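Local structure of uncharacterized protein YycE (Bacillus subtilis, 1TWU) at residues 17-22 against 122-127; 24-29 against 50-55; 82-87 against 131-136; 31-36 against 92-97. The protein is of unknown function but belongs to the vicinal oxygen chelate (VOC) superfamily and is a putative relative of glyoxalases and fosfomycin resistance proteins. One frame throughout, in Å; residues are numbered along the deposited sequence.

Contact 1: residues 17-22 against 122-127; sequences RPTGQL and DPDGWR
The guanidinium of Arg-17 lies flat on the indole of Trp-126, planes 7° apart, a cation-pi stack that ties the end of strand 12-18 to the turn between strands 117-121 and 127-131 of the VOC fold. Arg-17 CZ stands 3.7 Å from the centroid of the five-membered ring, while Arg-17 CD makes a CH-pi contact over the six-membered ring of Trp-126. A bend at chi3 places Arg-17 NE 3.4 Å from Trp-126 CE3. In the guanidinium plane, NE donates to a water that passes the bond on to Asp-122 OD2, an oxygen also hydrogen-bonded to Tyr-29 OH, so the opposite charges meet through solvent. Asp-122 OD1 builds an Asx turn in the type I turn 122-125, receiving Asp-124 N and Trp-126 N from opposite faces of its carboxylate. Those bonds fix the turn that presents Asp-124, whose carboxylate is shared by two side-chain donors besides two waters. Thr-19 OG1 donates to the syn lone pair of Asp-124 OD2 (2.7 Å) and accepts Gln-21 N in an ST turn. Gln-21, the N-cap of helix 22-32, comes tip to tip with its amide NE2 2.7 Å from Asp-124 OD1, the bond nearly straight at 172° but 45° above the carboxylate plane. Of the waters, one joins Asp-124 OD2 to Pro-18 O, and the other donates to Asp-124 OD1 (2.7 Å) while accepting from Gly-20 N.

Contact 2: residues 24-29 against 50-55; sequences EIIRFY and VMFGLP
Tyr-29 sets its CB, rather than its ring, on the face of Phe-52: the methylene lies 3.9 Å from the ring centroid in a CH-pi contact, with Tyr-29 CB 3.6 Å from Phe-52 CE2. Tyr-29 CG is anti to its carbonyl carbon (chi1 -71°), and the phenol leads off past the phenyl ring of Phe-52. The two rings are near parallel, at 20°, yet slid so far apart that they scarcely overlap. From within the helix, Phe-28 turns its rim atom CD2 over the centre of the Tyr-29 ring. Ile-26 comes to Phe-52 at about a right angle, its CG1 4.1 Å from Phe-52 CZ. The same CG1 lies 4.1 Å from Val-50 CG1, a methyl placed between the backbone N and carbonyl carbon. Ile-25 CG2 comes more loosely to the Phe-52 edge. No hydrogen bond crosses this buried, wholly apolar contact. Helix 22-32 lies on the sheet of strands 12-18, 59-66, 47-53 and 37-44, the axis of 24-29 nearly parallel (12°) to that of 50-53, 10.5 Å away, with Phe-63 of strand 59-66 beside Tyr-29 and Phe-52, and Ile-128 of strand 127-131 touching Phe-28 and Tyr-29.

Contact 3: residues 82-87 against 131-136; sequences VFYVPN and MNSKGI
Tyr-84 and Met-131 form a parallel bridge between strands 80-84 and 127-131, in the second four-stranded mixed sheet of this VOC fold. Met-131 N donates to Phe-83 O (2.9 Å), and Val-85 N to Met-131 O (2.8 Å). Beyond that point the strand pattern breaks. Asn-132 is the centre of an inverse gamma turn, in which Ser-133 N turns back weakly to Met-131 O, and Pro-86 has no N-H for the nearby Ser-133 O. The side chain of Asn-132 takes over: its CG is anti to the backbone N (chi1 -167°), and its ND2 donates to Val-85 O at 3.1 Å and, weakly, to Pro-86 O. On the sheet face of Tyr-84, the aromatic ring is held between Val-82 CG1 on one side and Gly-135 CA on the other, the latter a CH-pi contact 3.6 Å from the centroid. Ser-133 OG lies at the ring edge, 3.0 Å from Tyr-84 CD1, and Met-131 CG is 3.8 Å from Tyr-84 CE1. Val-82, Phe-83 and Tyr-84 also pair antiparallel with a strand of the second subunit, and Phe-83 meets Phe-5 and Phe-8 of that subunit edge-to-face. The chemistry implies a handover, backbone bonds setting the strand register and one amide, with a clasped aromatic ring, holding the departing chain 132-135 against the end of strand 80-84.

Contact 4: residues 31-36 against 92-97; sequences EGLCLK and AAITSK
Lys-97 NZ donates to Glu-31 O at 3.1 Å, nearly in line with the carbonyl (C=O...N angle 163°), so a side chain of helix 88-100 meets the C-terminal end of helix 22-32, two helices of this VOC-fold protein coming together here. Every torsion of Lys-97 is anti, CG lying anti to the backbone N (chi1 176°), and this fully extended chain spans the gap between them. Its CE lies 3.3 Å from Glu-31 O and its CD passes near Gly-32 O. An ammonium among the carbonyls at a helix C-terminus is consistent with favourable electrostatics. Beside this polar contact is a small apolar one: the side chains of Leu-33 and Ile-94 cross obliquely, Leu-33 CD2 4.0 Å from Ile-94 CG1. Ile-94 CG1 is anti to the backbone N, which sends that branch toward the helix end. There the methyl Ile-94 CD1 rests against a carbonyl oxygen, 3.5 Å from Gly-32 O. Both Leu-33 and Ile-94 also pack on Phe-130 of strand 127-131. Ser-7 of the second subunit touches Ile-94 and Cys-34, and its OG is hydrogen-bonded to Leu-33 O. Cys-34, the first residue to leave helical angles, has positive phi (66°) and carries its SG to 3.2 Å from Lys-97 NZ.

How the contacts relate
Contact 2 is the buried, purely apolar member, while contacts 1, 3 and 4 are only partly buried and add polar bonds. Contacts 2 and 4 share helix 22-32, the first using its flank against a sheet and the second its C-terminal end against helix 88-100; Gly-53 N and Lys-36 O also lie 2.8 Å apart between them. Contact 1 adjoins contact 2 through Asp-122 and Tyr-29, and is the one relying on waters and carboxylates. Contact 3, about 23 Å from contact 1 between centres, relies on backbone pairing, extended by a side-chain amide and an aromatic ring. Phe-83 links it to Leu-54 of contact 2 and Leu-33 of contact 4. All four reach the second subunit.

Contact 1: residues 17-22 against 122-127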
loop_
_atom_site.group_PDB
_atom_site.type_symbol
_atom_site.label_atom_id
_atom_site.label_comp_id
_atom_site.label_asym_id
_atom_site.label_seq_id
_atom_site.Cartn_x
_atom_site.Cartn_y
_atom_site.Cartn_z
ATOM N N ARG A 17 -7.579 -2.812 -1.105
ATOM C CA ARG A 17 -7.551 -4.154 -0.535
ATOM C C ARG A 17 -8.965 -4.689 -0.342
ATOM O O ARG A 17 -9.882 -3.943 -0.003
ATOM C CB ARG A 17 -6.835 -4.143 0.821
ATOM C CG ARG A 17 -5.375 -3.708 0.762
ATOM C CD ARG A 17 -4.818 -3.425 2.156
ATOM N NE ARG A 17 -4.931 -4.577 3.047
ATOM C CZ ARG A 17 -4.117 -5.630 3.025
ATOM N NH1 ARG A 17 -3.112 -5.680 2.154
ATOM N NH2 ARG A 17 -4.313 -6.637 3.872
ATOM N N PRO A 18 -9.160 -5.997 -0.556
ATOM C CA PRO A 18 -10.468 -6.639 -0.399
ATOM C C PRO A 18 -10.732 -7.044 1.054
ATOM O O PRO A 18 -9.798 -7.231 1.832
ATOM C CB PRO A 18 -10.348 -7.849 -1.302
ATOM C CG PRO A 18 -8.915 -8.256 -1.071
ATOM C CD PRO A 18 -8.183 -6.934 -1.143
ATOM N N THR A 19 -12.001 -7.182 1.422
ATOM C CA THR A 19 -12.345 -7.585 2.783
ATOM C C THR A 19 -13.684 -8.303 2.828
ATOM O O THR A 19 -14.516 -8.142 1.942
ATOM C CB THR A 19 -12.412 -6.362 3.763
ATOM O OG1 THR A 19 -12.607 -6.837 5.102
ATOM C CG2 THR A 19 -13.566 -5.421 3.400
ATOM N N GLY A 20 -13.879 -9.113 3.858
ATOM C CA GLY A 20 -15.138 -9.809 4.015
ATOM C C GLY A 20 -15.862 -9.209 5.212
ATOM O O GLY A 20 -16.951 -9.649 5.580
ATOM N N GLN A 21 -15.255 -8.200 5.831
ATOM C CA GLN A 21 -15.848 -7.551 6.994
ATOM C C GLN A 21 -15.550 -6.056 6.946
ATOM O O GLN A 21 -14.740 -5.543 7.715
ATOM C CB GLN A 21 -15.287 -8.180 8.276
ATOM C CG GLN A 21 -13.761 -8.182 8.363
ATOM C CD GLN A 21 -13.256 -8.829 9.637
ATOM O OE1 GLN A 21 -13.984 -8.928 10.625
ATOM N NE2 GLN A 21 -12.002 -9.259 9.629
ATOM N N LEU A 22 -16.225 -5.362 6.032
ATOM C CA LEU A 22 -16.036 -3.925 5.839
ATOM C C LEU A 22 -16.405 -3.080 7.061
ATOM O O LEU A 22 -15.877 -1.986 7.248
ATOM C CB LEU A 22 -16.831 -3.453 4.610
ATOM C CG LEU A 22 -16.550 -2.059 4.026
ATOM C CD1 LEU A 22 -15.105 -1.941 3.581
ATOM C CD2 LEU A 22 -17.472 -1.825 2.848
ATOM N N ASP A 122 -4.568 -5.262 11.815
ATOM C CA ASP A 122 -5.877 -4.689 11.540
ATOM C C ASP A 122 -6.842 -5.878 11.522
ATOM O O ASP A 122 -6.404 -7.022 11.647
ATOM C CB ASP A 122 -5.843 -3.874 10.225
ATOM C CG ASP A 122 -6.048 -4.711 8.967
ATOM O OD1 ASP A 122 -5.902 -5.954 8.991
ATOM O OD2 ASP A 122 -6.346 -4.095 7.920
ATOM N N PRO A 123 -8.156 -5.634 11.396
ATOM C CA PRO A 123 -9.123 -6.737 11.385
ATOM C C PRO A 123 -8.804 -7.934 10.474
ATOM O O PRO A 123 -9.195 -9.068 10.777
ATOM C CB PRO A 123 -10.427 -6.043 10.995
ATOM C CG PRO A 123 -10.259 -4.683 11.573
ATOM C CD PRO A 123 -8.840 -4.344 11.208
ATOM N N ASP A 124 -8.095 -7.695 9.373
ATOM C CA ASP A 124 -7.774 -8.775 8.450
ATOM C C ASP A 124 -6.327 -9.232 8.448
ATOM O O ASP A 124 -5.878 -9.871 7.496
ATOM C CB ASP A 124 -8.203 -8.411 7.025
ATOM C CG ASP A 124 -9.714 -8.332 6.875
ATOM O OD1 ASP A 124 -10.410 -9.226 7.409
ATOM O OD2 ASP A 124 -10.205 -7.386 6.220
ATOM N N GLY A 125 -5.597 -8.895 9.507
ATOM C CA GLY A 125 -4.220 -9.340 9.624
ATOM C C GLY A 125 -3.139 -8.536 8.943
ATOM O O GLY A 125 -1.997 -8.991 8.864
ATOM N N TRP A 126 -3.481 -7.363 8.421
ATOM C CA TRP A 126 -2.471 -6.530 7.789
ATOM C C TRP A 126 -1.675 -5.964 8.963
ATOM O O TRP A 126 -2.261 -5.580 9.973
ATOM C CB TRP A 126 -3.124 -5.405 6.977
ATOM C CG TRP A 126 -2.185 -4.758 5.984
ATOM C CD1 TRP A 126 -0.995 -5.265 5.518
ATOM C CD2 TRP A 126 -2.380 -3.512 5.300
ATOM N NE1 TRP A 126 -0.445 -4.412 4.593
ATOM C CE2 TRP A 126 -1.272 -3.330 4.440
ATOM C CE3 TRP A 126 -3.385 -2.534 5.327
ATOM C CZ2 TRP A 126 -1.144 -2.207 3.613
ATOM C CZ3 TRP A 126 -3.258 -1.422 4.503
ATOM C CH2 TRP A 126 -2.145 -1.269 3.660
ATOM N N ARG A 127 -0.348 -5.945 8.844
ATOM C CA ARG A 127 0.517 -5.446 9.911
ATOM C C ARG A 127 0.678 -3.921 9.860
ATOM O O ARG A 127 1.327 -3.377 8.965
ATOM C CB ARG A 127 1.903 -6.110 9.828
ATOM C CG ARG A 127 1.930 -7.630 10.047
ATOM C CD ARG A 127 1.583 -7.996 11.474
ATOM N NE ARG A 127 1.481 -9.440 11.696
ATOM C CZ ARG A 127 2.478 -10.226 12.100
ATOM N NH1 ARG A 127 3.685 -9.730 12.334
ATOM N NH2 ARG A 127 2.255 -11.514 12.307
HETATM O O HOH W 1 -6.347 -5.290 5.401
HETATM O O HOH W 2 -8.637 -5.971 4.337
HETATM O O HOH W 3 -12.177 -10.345 5.763
#

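Contact 2: residues 24-29 against 50-55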
loop_
_atom_site.group_PDB
_atom_site.type_symbol
_atom_site.label_atom_id
_atom_site.label_comp_id
_atom_site.label_asym_id
_atom_site.label_seq_id
_atom_site.Cartn_x
_atom_site.Cartn_y
_atom_site.Cartn_z
ATOM N N GLU A 24 -15.891 -4.005 10.223
ATOM C CA GLU A 24 -14.774 -4.148 11.151
ATOM C C GLU A 24 -13.620 -3.262 10.696
ATOM O O GLU A 24 -12.939 -2.633 11.510
ATOM C CB GLU A 24 -14.307 -5.598 11.202
ATOM C CG GLU A 24 -15.243 -6.486 11.964
ATOM C CD GLU A 24 -15.571 -5.919 13.335
ATOM O OE1 GLU A 24 -14.646 -5.435 14.025
ATOM O OE2 GLU A 24 -16.755 -5.963 13.727
ATOM N N ILE A 25 -13.410 -3.237 9.385
ATOM C CA ILE A 25 -12.367 -2.431 8.774
ATOM C C ILE A 25 -12.624 -0.946 9.071
ATOM O O ILE A 25 -11.698 -0.200 9.410
ATOM C CB ILE A 25 -12.324 -2.681 7.237
ATOM C CG1 ILE A 25 -11.761 -4.076 6.958
ATOM C CG2 ILE A 25 -11.520 -1.607 6.539
ATOM C CD1 ILE A 25 -10.318 -4.277 7.401
ATOM N N ILE A 26 -13.881 -0.527 8.956
ATOM C CA ILE A 26 -14.247 0.860 9.219
ATOM C C ILE A 26 -13.995 1.247 10.680
ATOM O O ILE A 26 -13.506 2.346 10.966
ATOM C CB ILE A 26 -15.726 1.113 8.855
ATOM C CG1 ILE A 26 -15.899 0.987 7.343
ATOM C CG2 ILE A 26 -16.160 2.491 9.322
ATOM C CD1 ILE A 26 -17.333 1.050 6.878
ATOM N N ARG A 27 -14.322 0.345 11.602
ATOM C CA ARG A 27 -14.097 0.609 13.018
ATOM C C ARG A 27 -12.610 0.815 13.312
ATOM O O ARG A 27 -12.236 1.718 14.056
ATOM C CB ARG A 27 -14.626 -0.538 13.878
ATOM C CG ARG A 27 -14.302 -0.367 15.359
ATOM C CD ARG A 27 -15.003 -1.411 16.200
ATOM N NE ARG A 27 -14.855 -1.193 17.640
ATOM C CZ ARG A 27 -13.846 -1.647 18.377
ATOM N NH1 ARG A 27 -12.872 -2.353 17.825
ATOM N NH2 ARG A 27 -13.829 -1.414 19.682
ATOM N N PHE A 28 -11.765 -0.023 12.721
ATOM C CA PHE A 28 -10.324 0.075 12.934
ATOM C C PHE A 28 -9.739 1.354 12.344
ATOM O O PHE A 28 -9.044 2.111 13.034
ATOM C CB PHE A 28 -9.609 -1.125 12.301
ATOM C CG PHE A 28 -8.100 -1.080 12.434
ATOM C CD1 PHE A 28 -7.472 -1.508 13.603
ATOM C CD2 PHE A 28 -7.309 -0.594 11.394
ATOM C CE1 PHE A 28 -6.077 -1.453 13.734
ATOM C CE2 PHE A 28 -5.921 -0.533 11.515
ATOM C CZ PHE A 28 -5.303 -0.964 12.689
ATOM N N TYR A 29 -10.020 1.591 11.064
ATOM C CA TYR A 29 -9.481 2.753 10.359
ATOM C C TYR A 29 -10.118 4.096 10.654
ATOM O O TYR A 29 -9.418 5.105 10.757
ATOM C CB TYR A 29 -9.494 2.493 8.847
ATOM C CG TYR A 29 -8.461 1.477 8.459
ATOM C CD1 TYR A 29 -7.120 1.833 8.343
ATOM C CD2 TYR A 29 -8.802 0.130 8.310
ATOM C CE1 TYR A 29 -6.134 0.863 8.092
ATOM C CE2 TYR A 29 -7.828 -0.850 8.062
ATOM C CZ TYR A 29 -6.498 -0.477 7.956
ATOM O OH TYR A 29 -5.537 -1.435 7.739
ATOM N N VAL A 50 -15.201 1.733 0.828
ATOM C CA VAL A 50 -14.975 2.967 1.558
ATOM C C VAL A 50 -13.533 3.409 1.338
ATOM O O VAL A 50 -12.636 2.580 1.211
ATOM C CB VAL A 50 -15.258 2.758 3.071
ATOM C CG1 VAL A 50 -14.259 1.771 3.663
ATOM C CG2 VAL A 50 -15.219 4.084 3.797
ATOM N N MET A 51 -13.317 4.717 1.266
ATOM C CA MET A 51 -11.984 5.257 1.053
ATOM C C MET A 51 -11.556 6.097 2.257
ATOM O O MET A 51 -12.328 6.915 2.750
ATOM C CB MET A 51 -11.964 6.104 -0.230
ATOM C CG MET A 51 -12.306 5.333 -1.523
ATOM S SD MET A 51 -14.053 4.914 -1.771
ATOM C CE MET A 51 -14.059 4.842 -3.492
ATOM N N PHE A 52 -10.329 5.876 2.733
ATOM C CA PHE A 52 -9.780 6.608 3.881
ATOM C C PHE A 52 -8.558 7.425 3.478
ATOM O O PHE A 52 -7.648 6.914 2.827
ATOM C CB PHE A 52 -9.383 5.641 5.004
ATOM C CG PHE A 52 -10.531 4.879 5.573
ATOM C CD1 PHE A 52 -11.610 5.552 6.144
ATOM C CD2 PHE A 52 -10.561 3.491 5.509
ATOM C CE1 PHE A 52 -12.708 4.852 6.640
ATOM C CE2 PHE A 52 -11.655 2.781 6.003
ATOM C CZ PHE A 52 -12.730 3.464 6.568
ATOM N N GLY A 53 -8.543 8.691 3.878
ATOM C CA GLY A 53 -7.427 9.555 3.541
ATOM C C GLY A 53 -6.155 9.127 4.238
ATOM O O GLY A 53 -6.195 8.580 5.338
ATOM N N LEU A 54 -5.019 9.386 3.607
ATOM C CA LEU A 54 -3.748 8.997 4.189
ATOM C C LEU A 54 -2.693 10.103 4.083
ATOM O O LEU A 54 -1.624 9.901 3.506
ATOM C CB LEU A 54 -3.256 7.731 3.493
ATOM C CG LEU A 54 -2.462 6.730 4.318
ATOM C CD1 LEU A 54 -3.321 6.153 5.438
ATOM C CD2 LEU A 54 -1.981 5.641 3.389
ATOM N N PRO A 55 -2.974 11.288 4.655
ATOM C CA PRO A 55 -4.201 11.639 5.379
ATOM C C PRO A 55 -5.306 12.207 4.485
ATOM O O PRO A 55 -6.452 12.325 4.917
ATOM C CB PRO A 55 -3.706 12.664 6.389
ATOM C CG PRO A 55 -2.704 13.422 5.575
ATOM C CD PRO A 55 -1.939 12.319 4.865
#

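Contact 3: residues 82-87 against 131-136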
loop_
_atom_site.group_PDB
_atom_site.type_symbol
_atom_site.label_atom_id
_atom_site.label_comp_id
_atom_site.label_asym_id
_atom_site.label_seq_id
_atom_site.Cartn_x
_atom_site.Cartn_y
_atom_site.Cartn_z
ATOM N N VAL A 82 3.628 1.015 7.204
ATOM C CA VAL A 82 4.388 1.685 8.246
ATOM C C VAL A 82 4.147 3.185 8.391
ATOM O O VAL A 82 4.250 3.951 7.429
ATOM C CB VAL A 82 5.906 1.466 8.049
ATOM C CG1 VAL A 82 6.661 1.963 9.276
ATOM C CG2 VAL A 82 6.201 -0.003 7.800
ATOM N N PHE A 83 3.819 3.593 9.613
ATOM C CA PHE A 83 3.601 4.994 9.935
ATOM C C PHE A 83 4.807 5.433 10.757
ATOM O O PHE A 83 5.039 4.895 11.839
ATOM C CB PHE A 83 2.342 5.163 10.783
ATOM C CG PHE A 83 1.056 5.064 10.007
ATOM C CD1 PHE A 83 0.673 6.080 9.133
ATOM C CD2 PHE A 83 0.210 3.967 10.173
ATOM C CE1 PHE A 83 -0.535 6.008 8.441
ATOM C CE2 PHE A 83 -0.999 3.885 9.484
ATOM C CZ PHE A 83 -1.373 4.908 8.616
ATOM N N TYR A 84 5.585 6.382 10.243
ATOM C CA TYR A 84 6.751 6.900 10.966
ATOM C C TYR A 84 6.271 8.035 11.864
ATOM O O TYR A 84 5.994 9.136 11.392
ATOM C CB TYR A 84 7.810 7.401 9.978
ATOM C CG TYR A 84 8.546 6.269 9.307
ATOM C CD1 TYR A 84 9.559 5.584 9.974
ATOM C CD2 TYR A 84 8.172 5.821 8.039
ATOM C CE1 TYR A 84 10.180 4.475 9.402
ATOM C CE2 TYR A 84 8.782 4.709 7.456
ATOM C CZ TYR A 84 9.784 4.040 8.143
ATOM O OH TYR A 84 10.383 2.933 7.584
ATOM N N VAL A 85 6.146 7.752 13.157
ATOM C CA VAL A 85 5.672 8.751 14.105
ATOM C C VAL A 85 6.795 9.155 15.044
ATOM O O VAL A 85 6.975 8.559 16.103
ATOM C CB VAL A 85 4.509 8.216 14.949
ATOM C CG1 VAL A 85 3.870 9.359 15.716
ATOM C CG2 VAL A 85 3.494 7.528 14.064
ATOM N N PRO A 86 7.564 10.185 14.665
ATOM C CA PRO A 86 8.685 10.677 15.473
ATOM C C PRO A 86 8.354 11.087 16.922
ATOM O O PRO A 86 9.203 10.975 17.805
ATOM C CB PRO A 86 9.240 11.826 14.623
ATOM C CG PRO A 86 8.046 12.284 13.824
ATOM C CD PRO A 86 7.387 10.995 13.446
ATOM N N ASN A 87 7.128 11.546 17.164
ATOM C CA ASN A 87 6.708 11.948 18.505
ATOM C C ASN A 87 6.252 10.722 19.289
ATOM O O ASN A 87 5.119 10.267 19.132
ATOM C CB ASN A 87 5.553 12.942 18.427
ATOM C CG ASN A 87 5.199 13.535 19.787
ATOM O OD1 ASN A 87 5.236 12.850 20.813
ATOM N ND2 ASN A 87 4.838 14.813 19.793
ATOM N N MET A 131 6.502 3.285 13.765
ATOM C CA MET A 131 7.930 3.378 14.050
ATOM C C MET A 131 8.314 4.763 14.570
ATOM O O MET A 131 7.973 5.793 13.974
ATOM C CB MET A 131 8.731 3.031 12.786
ATOM C CG MET A 131 10.255 3.002 12.954
ATOM S SD MET A 131 10.893 1.889 14.237
ATOM C CE MET A 131 10.282 0.338 13.687
ATOM N N ASN A 132 9.022 4.777 15.695
ATOM C CA ASN A 132 9.447 6.025 16.310
ATOM C C ASN A 132 10.659 6.603 15.602
ATOM O O ASN A 132 11.767 6.560 16.128
ATOM C CB ASN A 132 9.790 5.804 17.784
ATOM C CG ASN A 132 9.926 7.107 18.549
ATOM O OD1 ASN A 132 10.561 7.157 19.602
ATOM N ND2 ASN A 132 9.314 8.167 18.031
ATOM N N SER A 133 10.456 7.130 14.404
ATOM C CA SER A 133 11.553 7.733 13.663
ATOM C C SER A 133 10.994 8.656 12.598
ATOM O O SER A 133 9.793 8.904 12.555
ATOM C CB SER A 133 12.451 6.660 13.029
ATOM O OG SER A 133 11.819 6.006 11.947
ATOM N N LYS A 134 11.863 9.174 11.744
ATOM C CA LYS A 134 11.424 10.072 10.692
ATOM C C LYS A 134 11.460 9.387 9.329
ATOM O O LYS A 134 11.118 9.995 8.312
ATOM C CB LYS A 134 12.302 11.329 10.683
ATOM C CG LYS A 134 12.222 12.158 11.965
ATOM C CD LYS A 134 12.932 13.506 11.819
ATOM C CE LYS A 134 14.451 13.364 11.728
ATOM N NZ LYS A 134 15.072 12.915 13.017
ATOM N N GLY A 135 11.872 8.123 9.315
ATOM C CA GLY A 135 11.937 7.371 8.072
ATOM C C GLY A 135 13.315 7.364 7.439
ATOM O O GLY A 135 14.326 7.413 8.138
ATOM N N ILE A 136 13.363 7.280 6.113
ATOM C CA ILE A 136 14.641 7.289 5.410
ATOM C C ILE A 136 14.819 8.647 4.742
ATOM O O ILE A 136 13.841 9.285 4.354
ATOM C CB ILE A 136 14.732 6.155 4.342
ATOM C CG1 ILE A 136 13.624 6.297 3.304
ATOM C CG2 ILE A 136 14.643 4.791 5.016
ATOM C CD1 ILE A 136 13.621 5.167 2.290
#

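Contact 4: residues 31-36 against 92-97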
loop_
_atom_site.group_PDB
_atom_site.type_symbol
_atom_site.label_atom_id
_atom_site.label_comp_id
_atom_site.label_asym_id
_atom_site.label_seq_id
_atom_site.Cartn_x
_atom_site.Cartn_y
_atom_site.Cartn_z
ATOM N N GLU A 31 -12.644 4.699 13.320
ATOM C CA GLU A 31 -12.746 4.882 14.761
ATOM C C GLU A 31 -11.397 4.712 15.446
ATOM O O GLU A 31 -11.093 5.407 16.412
ATOM C CB GLU A 31 -13.719 3.883 15.373
ATOM C CG GLU A 31 -15.141 3.987 14.884
ATOM C CD GLU A 31 -16.097 3.205 15.777
ATOM O OE1 GLU A 31 -17.144 2.735 15.268
ATOM O OE2 GLU A 31 -15.804 3.068 16.993
ATOM N N GLY A 32 -10.594 3.781 14.950
ATOM C CA GLY A 32 -9.303 3.537 15.555
ATOM C C GLY A 32 -8.241 4.540 15.178
ATOM O O GLY A 32 -7.768 5.298 16.024
ATOM N N LEU A 33 -7.854 4.539 13.906
ATOM C CA LEU A 33 -6.830 5.457 13.423
ATOM C C LEU A 33 -7.339 6.870 13.240
ATOM O O LEU A 33 -6.556 7.816 13.222
ATOM C CB LEU A 33 -6.265 4.976 12.091
ATOM C CG LEU A 33 -5.326 3.782 12.177
ATOM C CD1 LEU A 33 -4.784 3.459 10.787
ATOM C CD2 LEU A 33 -4.193 4.117 13.139
ATOM N N CYS A 34 -8.652 7.010 13.102
ATOM C CA CYS A 34 -9.251 8.316 12.882
ATOM C C CYS A 34 -8.816 8.877 11.536
ATOM O O CYS A 34 -8.450 10.048 11.415
ATOM C CB CYS A 34 -8.880 9.285 14.007
ATOM S SG CYS A 34 -9.766 8.958 15.549
ATOM N N LEU A 35 -8.825 8.015 10.527
ATOM C CA LEU A 35 -8.502 8.431 9.173
ATOM C C LEU A 35 -9.823 9.001 8.676
ATOM O O LEU A 35 -10.896 8.507 9.032
ATOM C CB LEU A 35 -8.091 7.235 8.304
ATOM C CG LEU A 35 -6.836 6.461 8.718
ATOM C CD1 LEU A 35 -6.429 5.539 7.579
ATOM C CD2 LEU A 35 -5.705 7.424 9.031
ATOM N N LYS A 36 -9.752 10.047 7.868
ATOM C CA LYS A 36 -10.962 10.666 7.354
ATOM C C LYS A 36 -11.563 9.870 6.200
ATOM O O LYS A 36 -10.848 9.457 5.284
ATOM C CB LYS A 36 -10.657 12.105 6.901
ATOM C CG LYS A 36 -11.711 12.738 5.988
ATOM C CD LYS A 36 -11.369 14.193 5.657
ATOM C CE LYS A 36 -11.864 14.622 4.264
ATOM N NZ LYS A 36 -13.336 14.472 4.035
ATOM N N ALA A 92 2.664 6.321 21.355
ATOM C CA ALA A 92 2.129 5.587 22.499
ATOM C C ALA A 92 0.613 5.733 22.617
ATOM O O ALA A 92 -0.091 4.767 22.924
ATOM C CB ALA A 92 2.793 6.065 23.785
ATOM N N ALA A 93 0.117 6.942 22.371
ATOM C CA ALA A 93 -1.309 7.224 22.462
ATOM C C ALA A 93 -2.156 6.467 21.449
ATOM O O ALA A 93 -3.178 5.883 21.804
ATOM C CB ALA A 93 -1.553 8.713 22.307
ATOM N N ILE A 94 -1.741 6.478 20.187
ATOM C CA ILE A 94 -2.519 5.796 19.164
ATOM C C ILE A 94 -2.500 4.276 19.337
ATOM O O ILE A 94 -3.553 3.629 19.294
ATOM C CB ILE A 94 -2.050 6.184 17.725
ATOM C CG1 ILE A 94 -2.985 5.546 16.693
ATOM C CG2 ILE A 94 -0.617 5.731 17.477
ATOM C CD1 ILE A 94 -4.458 5.869 16.915
ATOM N N THR A 95 -1.319 3.707 19.554
ATOM C CA THR A 95 -1.214 2.262 19.727
ATOM C C THR A 95 -1.983 1.797 20.966
ATOM O O THR A 95 -2.521 0.690 20.994
ATOM C CB THR A 95 0.261 1.814 19.849
ATOM O OG1 THR A 95 0.881 2.506 20.937
ATOM C CG2 THR A 95 1.019 2.104 18.558
ATOM N N SER A 96 -2.038 2.653 21.983
ATOM C CA SER A 96 -2.738 2.337 23.221
ATOM C C SER A 96 -4.244 2.336 23.008
ATOM O O SER A 96 -4.962 1.505 23.561
ATOM C CB SER A 96 -2.382 3.353 24.298
ATOM O OG SER A 96 -3.092 3.076 25.487
ATOM N N LYS A 97 -4.716 3.279 22.205
ATOM C CA LYS A 97 -6.134 3.388 21.897
ATOM C C LYS A 97 -6.605 2.153 21.120
ATOM O O LYS A 97 -7.683 1.619 21.374
ATOM C CB LYS A 97 -6.384 4.654 21.068
ATOM C CG LYS A 97 -7.823 4.819 20.598
ATOM C CD LYS A 97 -7.983 6.040 19.709
ATOM C CE LYS A 97 -9.403 6.149 19.181
ATOM N NZ LYS A 97 -9.593 7.330 18.290
#